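Local coordinates for CBS domain-containing predicted protein TM0935 (Thermotoga maritima, PDB 1O50) that is of uncertain function but probably senses or binds an adenosine-type nucleotide or related ligand through its tandem pair of CBS domains, at residues P64-L69 / D123-E128; E116-M121 / L145-A150. All coordinates share one frame; numbering follows the deposited sequence. Where two conformers were deposited one is given.

Contact 1. Residues P64-L69 / D123-E128; sequences PVMHLL and DNNIQE
P64 meets I126 through CG and CB of its ring: CG stands 3.5 Å from I126 CG2, and P64 CB lies 4.0 Å from that same methyl. The two side chains cross obliquely, and with the CA atoms of P64 and I126 6.3 Å apart the backbones come close at this point. On I126 the torsion decides which branch is offered. With chi1 at 64°, CG1 is tucked over the backbone and CG2 swings out opposite the carbonyl carbon, which leaves CG2 to reach the proline. I126 also rests on M62, and P64 on L103. In all, 122 Å² is buried between the two segments. P64 is the N-cap of helix 65-77 as well; its carbonyl O accepts L68 N at 3.0 Å, with a weaker bond from H67 N. V65 faces helix 35-44, touching I42. The contact thus lies where the last strand of the first CBS motif passes into its closing helix, and it joins that junction to the turn between helix 114-124 and strand 128-132 in the second motif, an interdomain packing within the CBS pair. M66 approaches more loosely: its CG is 4.2 Å from N125 ND2, an apolar methylene beside an amide group. N125 leaves helical geometry with positive phi, 50°, in a Schellman motif that turns the chain from helix 114-124 toward I126. Its amide lies at the subunit interface, where OD1 is hydrogen-bonded to ND2 of N125 of the second subunit, so the amide has its polar partner across that interface. M66 itself packs on Q127 of that subunit. Further along helix 65-77, L68 touches I35, V39 and I42 of helix 35-44.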
loop_
_atom_site.group_PDB
_atom_site.type_symbol
_atom_site.label_atom_id
_atom_site.label_comp_id
_atom_site.label_asym_id
_atom_site.label_seq_id
_atom_site.Cartn_x
_atom_site.Cartn_y
_atom_site.Cartn_z
ATOM N N PRO A 64 -3.997 -9.006 1.095
ATOM C CA PRO A 64 -3.453 -7.678 0.775
ATOM C C PRO A 64 -4.532 -6.724 0.262
ATOM O O PRO A 64 -5.448 -7.091 -0.494
ATOM C CB PRO A 64 -2.444 -7.991 -0.340
ATOM C CG PRO A 64 -2.066 -9.314 -0.074
ATOM C CD PRO A 64 -3.327 -10.059 0.302
ATOM N N VAL A 65 -4.442 -5.465 0.677
ATOM C CA VAL A 65 -5.448 -4.517 0.264
ATOM C C VAL A 65 -5.529 -4.420 -1.263
ATOM O O VAL A 65 -6.616 -4.208 -1.808
ATOM C CB VAL A 65 -5.181 -3.164 0.862
ATOM C CG1 VAL A 65 -6.064 -2.083 0.180
ATOM C CG2 VAL A 65 -5.441 -3.235 2.341
ATOM N N MET A 66 -4.409 -4.619 -1.965
ATOM C CA MET A 66 -4.460 -4.506 -3.430
ATOM C C MET A 66 -5.177 -5.734 -4.002
ATOM O O MET A 66 -5.794 -5.671 -5.106
ATOM C CB MET A 66 -3.058 -4.339 -4.038
ATOM C CG MET A 66 -3.009 -4.474 -5.583
ATOM S SD MET A 66 -3.936 -3.096 -6.512
ATOM C CE MET A 66 -2.770 -1.834 -6.417
ATOM N N HIS A 67 -5.057 -6.874 -3.321
ATOM C CA HIS A 67 -5.824 -8.049 -3.748
ATOM C C HIS A 67 -7.354 -7.778 -3.584
ATOM O O HIS A 67 -8.118 -8.072 -4.481
ATOM C CB HIS A 67 -5.417 -9.298 -2.987
ATOM C CG HIS A 67 -6.176 -10.531 -3.391
ATOM N ND1 HIS A 67 -6.178 -11.030 -4.680
ATOM C CD2 HIS A 67 -6.901 -11.403 -2.647
ATOM C CE1 HIS A 67 -6.888 -12.152 -4.710
ATOM N NE2 HIS A 67 -7.359 -12.384 -3.489
ATOM N N LEU A 68 -7.756 -7.162 -2.475
ATOM C CA LEU A 68 -9.149 -6.801 -2.202
ATOM C C LEU A 68 -9.674 -5.784 -3.223
ATOM O O LEU A 68 -10.829 -5.859 -3.676
ATOM C CB LEU A 68 -9.272 -6.234 -0.775
ATOM C CG LEU A 68 -10.668 -5.925 -0.236
ATOM C CD1 LEU A 68 -11.661 -7.069 -0.482
ATOM C CD2 LEU A 68 -10.604 -5.573 1.271
ATOM N N LEU A 69 -8.799 -4.865 -3.629
ATOM C CA LEU A 69 -9.129 -3.868 -4.637
ATOM C C LEU A 69 -9.379 -4.581 -5.979
ATOM O O LEU A 69 -10.346 -4.285 -6.674
ATOM C CB LEU A 69 -7.985 -2.855 -4.749
ATOM C CG LEU A 69 -8.240 -1.601 -5.570
ATOM C CD1 LEU A 69 -9.299 -0.733 -4.852
ATOM C CD2 LEU A 69 -6.957 -0.794 -5.856
ATOM N N ASP A 123 8.541 -9.354 -4.306
ATOM C CA ASP A 123 8.142 -10.472 -5.162
ATOM C C ASP A 123 6.623 -10.764 -5.138
ATOM O O ASP A 123 6.048 -11.132 -6.153
ATOM C CB ASP A 123 8.890 -11.760 -4.755
ATOM C CG ASP A 123 10.354 -11.765 -5.145
ATOM O OD1 ASP A 123 10.875 -10.836 -5.798
ATOM O OD2 ASP A 123 11.075 -12.714 -4.857
ATOM N N ASN A 124 6.002 -10.602 -3.969
ATOM C CA ASN A 124 4.581 -10.875 -3.723
ATOM C C ASN A 124 3.720 -9.613 -3.773
ATOM O O ASN A 124 2.489 -9.636 -3.597
ATOM C CB ASN A 124 4.454 -11.537 -2.343
ATOM C CG ASN A 124 5.030 -12.942 -2.329
ATOM O OD1 ASN A 124 4.403 -13.865 -2.828
ATOM N ND2 ASN A 124 6.255 -13.096 -1.814
ATOM N N ASN A 125 4.370 -8.496 -4.024
ATOM C CA ASN A 125 3.700 -7.224 -4.112
ATOM C C ASN A 125 2.790 -6.969 -2.925
ATOM O O ASN A 125 1.608 -6.624 -3.090
ATOM C CB ASN A 125 2.918 -7.056 -5.424
ATOM C CG ASN A 125 2.293 -5.643 -5.531
ATOM O OD1 ASN A 125 2.915 -4.690 -5.086
ATOM N ND2 ASN A 125 1.076 -5.512 -6.100
ATOM N N ILE A 126 3.331 -7.169 -1.719
ATOM C CA ILE A 126 2.655 -6.823 -0.474
ATOM C C ILE A 126 3.543 -5.863 0.356
ATOM O O ILE A 126 4.737 -5.812 0.142
ATOM C CB ILE A 126 2.334 -8.124 0.337
ATOM C CG1 ILE A 126 3.618 -8.814 0.754
ATOM C CG2 ILE A 126 1.437 -9.118 -0.484
ATOM C CD1 ILE A 126 3.443 -10.163 1.384
ATOM N N GLN A 127 2.962 -5.106 1.275
ATOM C CA GLN A 127 3.671 -4.180 2.150
ATOM C C GLN A 127 3.454 -4.418 3.660
ATOM O O GLN A 127 3.711 -3.527 4.492
ATOM C CB GLN A 127 3.293 -2.743 1.765
ATOM C CG GLN A 127 3.688 -2.436 0.329
ATOM C CD GLN A 127 3.648 -1.000 -0.032
ATOM O OE1 GLN A 127 4.062 -0.176 0.742
ATOM N NE2 GLN A 127 3.228 -0.689 -1.267
ATOM N N GLU A 128 2.969 -5.601 4.036
ATOM C CA GLU A 128 2.762 -5.922 5.462
ATOM C C GLU A 128 2.665 -7.409 5.547
ATOM O O GLU A 128 1.975 -8.052 4.747
ATOM C CB GLU A 128 1.495 -5.314 6.032
ATOM C CG GLU A 128 1.376 -5.428 7.537
ATOM C CD GLU A 128 0.100 -4.871 8.124
ATOM O OE1 GLU A 128 -0.700 -4.329 7.384
ATOM O OE2 GLU A 128 -0.105 -4.948 9.363
#

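Contact 2. Residues E116-M121 / L145-A150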
loop_
_atom_site.group_PDB
_atom_site.type_symbol
_atom_site.label_atom_id
_atom_site.label_comp_id
_atom_site.label_asym_id
_atom_site.label_seq_id
_atom_site.Cartn_x
_atom_site.Cartn_y
_atom_site.Cartn_z
ATOM N N GLU A 116 15.760 -10.616 3.111
ATOM C CA GLU A 116 14.819 -11.652 2.648
ATOM C C GLU A 116 13.380 -11.186 2.803
ATOM O O GLU A 116 12.561 -11.489 1.936
ATOM C CB GLU A 116 15.021 -13.055 3.262
ATOM C CG GLU A 116 13.781 -14.003 3.202
ATOM C CD GLU A 116 13.332 -14.546 1.808
ATOM O OE1 GLU A 116 12.877 -15.730 1.746
ATOM O OE2 GLU A 116 13.390 -13.832 0.775
ATOM N N ALA A 117 13.086 -10.431 3.863
ATOM C CA ALA A 117 11.759 -9.857 4.076
ATOM C C ALA A 117 11.349 -8.800 3.021
ATOM O O ALA A 117 10.181 -8.729 2.611
ATOM C CB ALA A 117 11.678 -9.268 5.452
ATOM N N LEU A 118 12.306 -7.968 2.610
ATOM C CA LEU A 118 12.107 -6.963 1.558
ATOM C C LEU A 118 11.905 -7.671 0.230
ATOM O O LEU A 118 11.075 -7.258 -0.569
ATOM C CB LEU A 118 13.314 -5.989 1.495
ATOM C CG LEU A 118 13.315 -4.927 0.371
ATOM C CD1 LEU A 118 14.044 -3.659 0.750
ATOM C CD2 LEU A 118 13.938 -5.478 -0.932
ATOM N N LYS A 119 12.654 -8.732 -0.016
ATOM C CA LYS A 119 12.509 -9.507 -1.242
ATOM C C LYS A 119 11.114 -10.106 -1.339
ATOM O O LYS A 119 10.496 -10.067 -2.381
ATOM C CB LYS A 119 13.545 -10.615 -1.322
ATOM C CG LYS A 119 13.396 -11.509 -2.541
ATOM C CD LYS A 119 14.337 -12.720 -2.491
ATOM C CE LYS A 119 14.012 -13.729 -3.592
ATOM N NZ LYS A 119 14.441 -13.256 -4.941
ATOM N N LEU A 120 10.636 -10.654 -0.232
ATOM C CA LEU A 120 9.284 -11.217 -0.137
ATOM C C LEU A 120 8.226 -10.179 -0.418
ATOM O O LEU A 120 7.281 -10.431 -1.144
ATOM C CB LEU A 120 9.040 -11.804 1.274
ATOM C CG LEU A 120 9.739 -13.138 1.555
ATOM C CD1 LEU A 120 9.575 -13.474 3.044
ATOM C CD2 LEU A 120 9.203 -14.271 0.680
ATOM N N MET A 121 8.357 -9.019 0.195
ATOM C CA MET A 121 7.425 -7.965 -0.052
ATOM C C MET A 121 7.355 -7.641 -1.511
ATOM O O MET A 121 6.280 -7.585 -2.087
ATOM C CB MET A 121 7.814 -6.718 0.700
ATOM C CG MET A 121 7.478 -6.796 2.145
ATOM S SD MET A 121 7.578 -5.231 2.966
ATOM C CE MET A 121 7.507 -5.878 4.577
ATOM N N LEU A 145 7.032 0.433 5.835
ATOM C CA LEU A 145 7.466 1.680 6.382
ATOM C C LEU A 145 8.572 1.440 7.414
ATOM O O LEU A 145 9.487 2.238 7.536
ATOM C CB LEU A 145 6.285 2.438 7.017
ATOM C CG LEU A 145 4.984 2.592 6.206
ATOM C CD1 LEU A 145 4.072 3.585 6.926
ATOM C CD2 LEU A 145 5.213 3.004 4.773
ATOM N N GLU A 146 8.458 0.353 8.171
ATOM C CA GLU A 146 9.503 -0.031 9.113
ATOM C C GLU A 146 10.841 -0.310 8.432
ATOM O O GLU A 146 11.885 0.058 8.951
ATOM C CB GLU A 146 9.046 -1.218 9.930
ATOM C CG GLU A 146 7.948 -0.807 10.888
ATOM C CD GLU A 146 7.384 -1.978 11.647
ATOM O OE1 GLU A 146 7.272 -3.069 11.074
ATOM O OE2 GLU A 146 7.068 -1.789 12.826
ATOM N N ILE A 147 10.795 -0.975 7.288
ATOM C CA ILE A 147 11.983 -1.259 6.494
ATOM C C ILE A 147 12.582 0.034 6.000
ATOM O O ILE A 147 13.788 0.221 6.092
ATOM C CB ILE A 147 11.679 -2.241 5.353
ATOM C CG1 ILE A 147 11.255 -3.596 5.912
ATOM C CG2 ILE A 147 12.909 -2.486 4.465
ATOM C CD1 ILE A 147 11.012 -4.635 4.884
ATOM N N LEU A 148 11.744 0.944 5.512
ATOM C CA LEU A 148 12.217 2.235 5.048
ATOM C C LEU A 148 12.865 3.057 6.148
ATOM O O LEU A 148 13.902 3.667 5.922
ATOM C CB LEU A 148 11.104 3.045 4.384
ATOM C CG LEU A 148 10.662 2.455 3.041
ATOM C CD1 LEU A 148 9.394 3.173 2.503
ATOM C CD2 LEU A 148 11.774 2.457 1.959
ATOM N N LEU A 149 12.237 3.063 7.313
ATOM C CA LEU A 149 12.741 3.746 8.469
ATOM C C LEU A 149 14.157 3.251 8.788
ATOM O O LEU A 149 15.088 4.038 8.900
ATOM C CB LEU A 149 11.802 3.482 9.637
ATOM C CG LEU A 149 11.950 4.357 10.901
ATOM C CD1 LEU A 149 10.814 4.105 11.801
ATOM C CD2 LEU A 149 13.331 4.150 11.668
ATOM N N ALA A 150 14.291 1.941 8.962
ATOM C CA ALA A 150 15.565 1.288 9.244
ATOM C C ALA A 150 16.652 1.687 8.278
ATOM O O ALA A 150 17.761 2.001 8.664
ATOM C CB ALA A 150 15.379 -0.201 9.124
#
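The backbone bond from L149 N to L145 O, 2.9 Å long, belongs to the helical turn that carries I147, the residue that meets both L118 and M121. On the facing helix a matching bond, M121 N to A117 O at 3.0 Å, runs through the turn that presents those two partners. I147 is directed toward the facing helix and contributes 81 of the 138 Å² buried here, so one side chain dominates the interface. Its two branches divide the work. CG2, anti to the backbone N, meets L118 CD1 at 4.1 Å. The other arm is extended, chi2 -177°, and carries CD1 to the end of M121, where CE lies 3.7 Å away. M121 answers in kind: the thioether and the isoleucine arm meet tip to tip, with the sulfur SD 4.0 Å from I147 CD1. The CA atoms of L118 and I147, the nearest pair, are 7.5 Å apart, so side chains and not backbones make the contact.

These are the two helices of the second CBS motif, a beta-alpha-beta-beta-alpha unit in which both helices lie on the same face of the sheet. Helix 114-124 rests on that sheet through M121, which touches M129 and L142, while E146 on helix 144-153 accepts a hydrogen bond from I22 N. Because the helix-helix contact is made by methyl groups and a thioether, its cohesion probably comes from dispersion and burial of apolar surface.

How the contacts relate
Both contacts are buried, though the centre of contact 1 lies about 7 Å, and that of contact 2 about 12 Å, from the centre of the chain. They share helix 114-124: contact 2 uses its body to pair the helices of one CBS motif, contact 1 the turn at its end to join the two motifs. The 3.0 Å distance between I126 N and M121 O, a probable hydrogen bond, ties them together and fits the Schellman ending of that helix. Apolar packing carries both; contact 1 adds an amide bonded to the second subunit, whereas around contact 2 K119, L145, L148 and L149 pack on that subunit.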